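PDB 6EU8: putative heme binding protein from Tannerella forsythia, which probably binds heme, as a member of the HmuY-like family, though with heme-binding properties that differ from those of Porphyromonas gingivalis HmuY. Local coordinates for residues Phe118-Ala121 / Asp122-Ser126; Glu90-Phe93 / Ser94-Thr97. All coordinates share one frame; numbering follows the deposited sequence. Where two conformers were deposited one is given.

In the fold
Both contacts are local, and each shapes a surface connection of the same branched antiparallel sheet. Contact 2 comes first along the chain. Its 3-10 turn lies in the loop from strand 84-87 to strand 105-111. Contact 1 follows, in the short helix 120-124 that joins strand 115-117 to strand 127-136. In each case the two joined strands pair antiparallel. The contacts lie on opposite sides of the chain's centre. The centres of contact 1 and contact 2 are about 44 Å apart. The nearest atoms of contact 1 and contact 2 are about 31 Å apart, so the two do not touch. In a mainly beta protein with very little helix, these two short helical turns sit in connections at two far ends of the molecule.

Contact 1: residues Phe118-Ala121 / Asp122-Ser126; sequences FNMA and DMMKS
This is a helix-capping contact at the surface, where Asn119 and Asp122 meet at the start of the one-turn helix 120-124. Asn119 is the N-cap. Its OD1 accepts from Asp122 N at 2.9 Å, and the N-H points almost straight at it (171°). The Asn119 amide turns back over its own helix start because CG sits between the backbone N and the carbonyl carbon (chi1 64°). At its other end Asn119 ND2 donates to Asp122 OD2 at 3.1 Å, from above the carboxylate plane. Amide and carboxylate are turned 55° against each other. These two bonds hold the amide at both ends and fix its flip. Backbone bonds continue the turn, from Met123 N to Asn119 O (3.0 Å) and from Met124 N to Met120 O (2.9 Å). Met123 CG meets Phe118 CE1 at the ring edge, 4.2 Å away. A Schellman motif ends the helix, with Ser126 N bonded to Met123 O, Lys127 N to Asp122 O and Ser126 at positive phi. The helix thus forms the connection between the antiparallel strands 115-117 and 127-136. Asp122 rests on Lys127 and Met123 on Phe128, both of strand 127-136. Lys48 NZ of strand 44-48 bonds to Lys125 O.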
ATOM      1  N   PHE A 118      10.039   3.462 -14.560  1.00 30.23           N
ATOM      2  CA  PHE A 118       9.683   4.803 -15.043  1.00 34.60           C
ATOM      3  C   PHE A 118      10.883   5.756 -14.986  1.00 33.13           C
ATOM      4  O   PHE A 118      11.461   5.958 -13.919  1.00 32.66           O
ATOM      5  CB  PHE A 118       8.553   5.351 -14.176  1.00 37.11           C
ATOM      6  CG  PHE A 118       8.194   6.779 -14.486  1.00 43.98           C
ATOM      7  CD1 PHE A 118       7.739   7.124 -15.755  1.00 45.95           C
ATOM      8  CD2 PHE A 118       8.325   7.775 -13.518  1.00 45.03           C
ATOM      9  CE1 PHE A 118       7.421   8.442 -16.066  1.00 48.75           C
ATOM     10  CE2 PHE A 118       7.995   9.087 -13.818  1.00 49.45           C
ATOM     11  CZ  PHE A 118       7.550   9.421 -15.096  1.00 48.77           C
ATOM     12  N   ASN A 119      11.230   6.343 -16.136  1.00 30.20           N
ATOM     13  CA  ASN A 119      12.247   7.431 -16.205  1.00 31.30           C
ATOM     14  C   ASN A 119      11.980   8.333 -17.388  1.00 30.95           C
ATOM     15  O   ASN A 119      11.241   7.929 -18.306  1.00 30.28           O
ATOM     16  CB  ASN A 119      13.654   6.873 -16.246  1.00 30.81           C
ATOM     17  CG  ASN A 119      13.945   6.038 -17.490  1.00 32.54           C
ATOM     18  OD1 ASN A 119      14.272   6.565 -18.560  1.00 33.90           O
ATOM     19  ND2 ASN A 119      13.917   4.718 -17.331  1.00 36.56           N
ATOM     20  N   MET A 120      12.580   9.537 -17.386  1.00 30.70           N
ATOM     21  CA  MET A 120      12.228  10.500 -18.433  0.70 30.65           C
ATOM     22  C   MET A 120      12.806  10.159 -19.805  1.00 30.02           C
ATOM     23  O   MET A 120      12.102  10.373 -20.788  1.00 30.75           O
ATOM     24  CB  MET A 120      12.545  11.947 -18.048  0.70 32.43           C
ATOM     25  CG  MET A 120      11.688  12.501 -16.922  0.70 32.61           C
ATOM     26  SD  MET A 120       9.874  12.502 -17.077  0.70 35.18           S
ATOM     27  CE  MET A 120       9.682  13.433 -18.605  0.70 31.36           C
ATOM     28  N   ALA A 121      14.008   9.604 -19.879  1.00 30.22           N
ATOM     29  CA  ALA A 121      14.602   9.247 -21.194  1.00 31.27           C
ATOM     30  C   ALA A 121      13.733   8.222 -21.926  1.00 32.11           C
ATOM     31  O   ALA A 121      13.408   8.393 -23.103  1.00 33.32           O
ATOM     32  CB  ALA A 121      16.029   8.737 -21.053  1.00 34.23           C
ATOM     33  N   ASP A 122      13.296   7.183 -21.206  1.00 30.14           N
ATOM     34  CA  ASP A 122      12.363   6.215 -21.786  1.00 30.09           C
ATOM     35  C   ASP A 122      10.973   6.787 -22.069  1.00 25.57           C
ATOM     36  O   ASP A 122      10.385   6.483 -23.104  1.00 28.86           O
ATOM     37  CB  ASP A 122      12.264   4.951 -20.902  1.00 32.05           C
ATOM     38  CG  ASP A 122      13.548   4.114 -20.927  1.00 35.41           C
ATOM     39  OD1 ASP A 122      14.399   4.304 -21.826  1.00 39.64           O
ATOM     40  OD2 ASP A 122      13.717   3.260 -20.033  1.00 38.30           O
ATOM     41  N   MET A 123      10.473   7.651 -21.183  1.00 26.12           N
ATOM     42  CA  MET A 123       9.167   8.270 -21.378  1.00 26.86           C
ATOM     43  C   MET A 123       9.119   9.104 -22.670  1.00 26.27           C
ATOM     44  O   MET A 123       8.135   9.051 -23.411  1.00 26.10           O
ATOM     45  CB  MET A 123       8.807   9.139 -20.179  1.00 30.66           C
ATOM     46  CG  MET A 123       7.360   9.515 -20.111  1.00 34.95           C
ATOM     47  SD  MET A 123       6.189   8.101 -20.119  0.50 33.69           S
ATOM     48  CE  MET A 123       5.524   8.153 -21.779  0.25 32.37           C
ATOM     49  N   MET A 124      10.200   9.822 -22.946  1.00 30.01           N
ATOM     50  CA  MET A 124      10.287  10.608 -24.196  1.00 30.80           C
ATOM     51  C   MET A 124      10.346   9.748 -25.454  1.00 32.29           C
ATOM     52  O   MET A 124      10.053  10.252 -26.545  1.00 33.36           O
ATOM     53  CB  MET A 124      11.486  11.583 -24.149  1.00 30.18           C
ATOM     54  CG  MET A 124      11.376  12.619 -23.047  1.00 33.41           C
ATOM     55  SD  MET A 124       9.894  13.650 -23.062  1.00 32.13           S
ATOM     56  CE  MET A 124      10.136  14.595 -24.585  1.00 38.10           C
ATOM     57  N   LYS A 125      10.706   8.463 -25.303  1.00 31.65           N
ATOM     58  CA  LYS A 125      10.560   7.445 -26.340  1.00 31.93           C
ATOM     59  C   LYS A 125       9.237   6.651 -26.261  1.00 31.16           C
ATOM     60  O   LYS A 125       9.118   5.584 -26.893  1.00 30.68           O
ATOM     61  CB  LYS A 125      11.724   6.444 -26.255  1.00 37.18           C
ATOM     62  CG  LYS A 125      13.126   7.022 -26.360  1.00 41.86           C
ATOM     63  CD  LYS A 125      14.137   5.895 -26.161  1.00 48.17           C
ATOM     64  CE  LYS A 125      15.557   6.340 -26.475  1.00 53.89           C
ATOM     65  NZ  LYS A 125      15.784   6.542 -27.933  1.00 57.62           N
ATOM     66  N   SER A 126       8.256   7.188 -25.525  1.00 28.01           N
ATOM     67  CA  SER A 126       6.963   6.577 -25.269  1.00 28.50           C
ATOM     68  C   SER A 126       7.079   5.139 -24.729  1.00 28.57           C
ATOM     69  O   SER A 126       6.359   4.253 -25.187  1.00 29.24           O
ATOM     70  CB  SER A 126       6.077   6.643 -26.506  1.00 31.74           C
ATOM     71  OG  SER A 126       5.949   8.005 -26.923  1.00 32.57           O
TER

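Contact 2: residues Glu90-Phe93 / Ser94-Thr97; sequences ETEF and SKVT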
ATOM      1  N   GLU A  90     -14.362   9.767  10.628  1.00 27.71           N
ATOM      2  CA  GLU A  90     -13.676  10.273  11.799  1.00 29.36           C
ATOM      3  C   GLU A  90     -12.244  10.684  11.497  1.00 28.72           C
ATOM      4  O   GLU A  90     -11.615  10.153  10.556  1.00 27.72           O
ATOM      5  CB  GLU A  90     -13.689   9.231  12.946  1.00 31.07           C
ATOM      6  CG  GLU A  90     -15.071   8.664  13.305  1.00 32.17           C
ATOM      7  CD  GLU A  90     -16.108   9.711  13.740  1.00 32.21           C
ATOM      8  OE1 GLU A  90     -15.717  10.789  14.235  1.00 34.87           O
ATOM      9  OE2 GLU A  90     -17.319   9.452  13.565  1.00 34.94           O
ATOM     10  N   THR A  91     -11.757  11.639  12.287  1.00 28.87           N
ATOM     11  CA  THR A  91     -10.380  12.120  12.206  0.50 30.34           C
ATOM     12  C   THR A  91      -9.535  11.707  13.421  1.00 30.50           C
ATOM     13  O   THR A  91      -8.334  11.906  13.423  1.00 30.31           O
ATOM     14  CB  THR A  91     -10.338  13.662  11.992  0.50 31.84           C
ATOM     15  OG1 THR A  91      -9.178  14.020  11.234  0.50 37.41           O
ATOM     16  CG2 THR A  91     -10.330  14.450  13.314  0.50 31.46           C
ATOM     17  N   GLU A  92     -10.166  11.124  14.445  1.00 32.30           N
ATOM     18  CA  GLU A  92      -9.470  10.737  15.688  1.00 34.95           C
ATOM     19  C   GLU A  92      -9.796   9.288  16.051  1.00 29.78           C
ATOM     20  O   GLU A  92     -10.941   8.863  15.958  1.00 30.16           O
ATOM     21  CB  GLU A  92      -9.894  11.660  16.845  1.00 40.66           C
ATOM     22  CG  GLU A  92      -9.418  13.097  16.700  1.00 49.05           C
ATOM     23  CD  GLU A  92     -10.054  14.057  17.702  1.00 56.51           C
ATOM     24  OE1 GLU A  92     -11.012  13.664  18.419  1.00 55.79           O
ATOM     25  OE2 GLU A  92      -9.600  15.227  17.758  1.00 63.77           O
ATOM     26  N   PHE A  93      -8.787   8.545  16.496  1.00 32.12           N
ATOM     27  CA  PHE A  93      -8.975   7.118  16.825  1.00 31.70           C
ATOM     28  C   PHE A  93     -10.008   6.907  17.933  1.00 34.33           C
ATOM     29  O   PHE A  93     -10.802   5.973  17.851  1.00 33.87           O
ATOM     30  CB  PHE A  93      -7.686   6.466  17.296  1.00 32.25           C
ATOM     31  CG  PHE A  93      -6.600   6.343  16.243  1.00 32.06           C
ATOM     32  CD1 PHE A  93      -6.876   5.904  14.945  1.00 32.31           C
ATOM     33  CD2 PHE A  93      -5.280   6.596  16.590  1.00 35.17           C
ATOM     34  CE1 PHE A  93      -5.838   5.767  14.014  1.00 31.91           C
ATOM     35  CE2 PHE A  93      -4.251   6.457  15.672  1.00 33.23           C
ATOM     36  CZ  PHE A  93      -4.538   6.040  14.376  1.00 32.02           C
ATOM     37  N   SER A  94     -10.012   7.785  18.935  1.00 38.05           N
ATOM     38  CA  SER A  94     -10.973   7.644  20.062  1.00 38.82           C
ATOM     39  C   SER A  94     -12.457   7.744  19.649  1.00 39.61           C
ATOM     40  O   SER A  94     -13.340   7.304  20.394  1.00 40.58           O
ATOM     41  CB  SER A  94     -10.648   8.642  21.188  1.00 40.73           C
ATOM     42  OG  SER A  94     -10.687   9.986  20.755  1.00 43.85           O
ATOM     43  N   LYS A  95     -12.735   8.303  18.467  1.00 36.75           N
ATOM     44  CA  LYS A  95     -14.096   8.397  17.923  1.00 37.50           C
ATOM     45  C   LYS A  95     -14.553   7.190  17.099  1.00 35.54           C
ATOM     46  O   LYS A  95     -15.706   7.128  16.691  1.00 36.92           O
ATOM     47  CB  LYS A  95     -14.213   9.643  17.046  1.00 39.65           C
ATOM     48  CG  LYS A  95     -13.841  10.953  17.725  1.00 45.11           C
ATOM     49  CD  LYS A  95     -14.984  11.495  18.557  1.00 50.95           C
ATOM     50  CE  LYS A  95     -14.635  12.849  19.159  1.00 51.97           C
ATOM     51  NZ  LYS A  95     -15.831  13.727  19.191  1.00 57.11           N
ATOM     52  N   VAL A  96     -13.642   6.255  16.812  1.00 37.82           N
ATOM     53  CA  VAL A  96     -13.972   5.019  16.106  1.00 37.68           C
ATOM     54  C   VAL A  96     -14.093   3.970  17.207  1.00 41.30           C
ATOM     55  O   VAL A  96     -13.089   3.569  17.784  1.00 40.32           O
ATOM     56  CB  VAL A  96     -12.860   4.655  15.094  1.00 38.12           C
ATOM     57  CG1 VAL A  96     -13.176   3.358  14.370  1.00 38.35           C
ATOM     58  CG2 VAL A  96     -12.662   5.806  14.098  1.00 37.35           C
ATOM     59  N   THR A  97     -15.326   3.596  17.543  1.00 47.16           N
ATOM     60  CA  THR A  97     -15.555   2.715  18.687  1.00 51.63           C
ATOM     61  C   THR A  97     -15.633   1.289  18.172  1.00 49.98           C
ATOM     62  O   THR A  97     -16.536   0.943  17.406  1.00 50.92           O
ATOM     63  CB  THR A  97     -16.798   3.121  19.526  1.00 54.20           C
ATOM     64  OG1 THR A  97     -17.912   3.414  18.676  1.00 54.13           O
ATOM     65  CG2 THR A  97     -16.481   4.363  20.366  1.00 56.13           C
TER
HETATM   66  O   HOH W   1      -9.227  11.915  20.572  1.00 53.93           O
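The carboxylate of Glu90 has Lys95 over one face: CB lies 3.4 Å from OE1, well above the plane of the group. The two side chains cross at about a right angle. Glu90 is folded back by a bend at chi2 (-59°), which brings its acid group onto the root of the lysine. Glu90 CB also packs on Val96 CG2 at 3.8 Å. The second carboxylate, that of Glu92, runs alongside the lysine chain in the same direction. Lys95 CE comes to 3.8 Å from Glu92 OE1, tilted modestly from the carboxylate plane. A water stands over the opposite face and gives OE1 a weak bond. Lys95 NZ makes no salt bridge with either acid, being 4.9 Å from Glu92 OE1 and 5.8 Å from Glu90 OE1. The field of the two acids would still probably favour its charged form. The ring of Phe93 packs on Val159, outside this contact. Val96 is buried against Thr88 and Val159. Lys171 NZ of strand 169-178 bonds to Val96 O. The backbone makes two successive bonds between residues three apart: Lys95 N to Glu92 O (3.1 Å) and Val96 N to Phe93 O (3.0 Å). In both, the donor stands above the carbonyl plane. This is a single turn of 3-10 helix, set in the loop between the antiparallel strands 84-87 and 105-111.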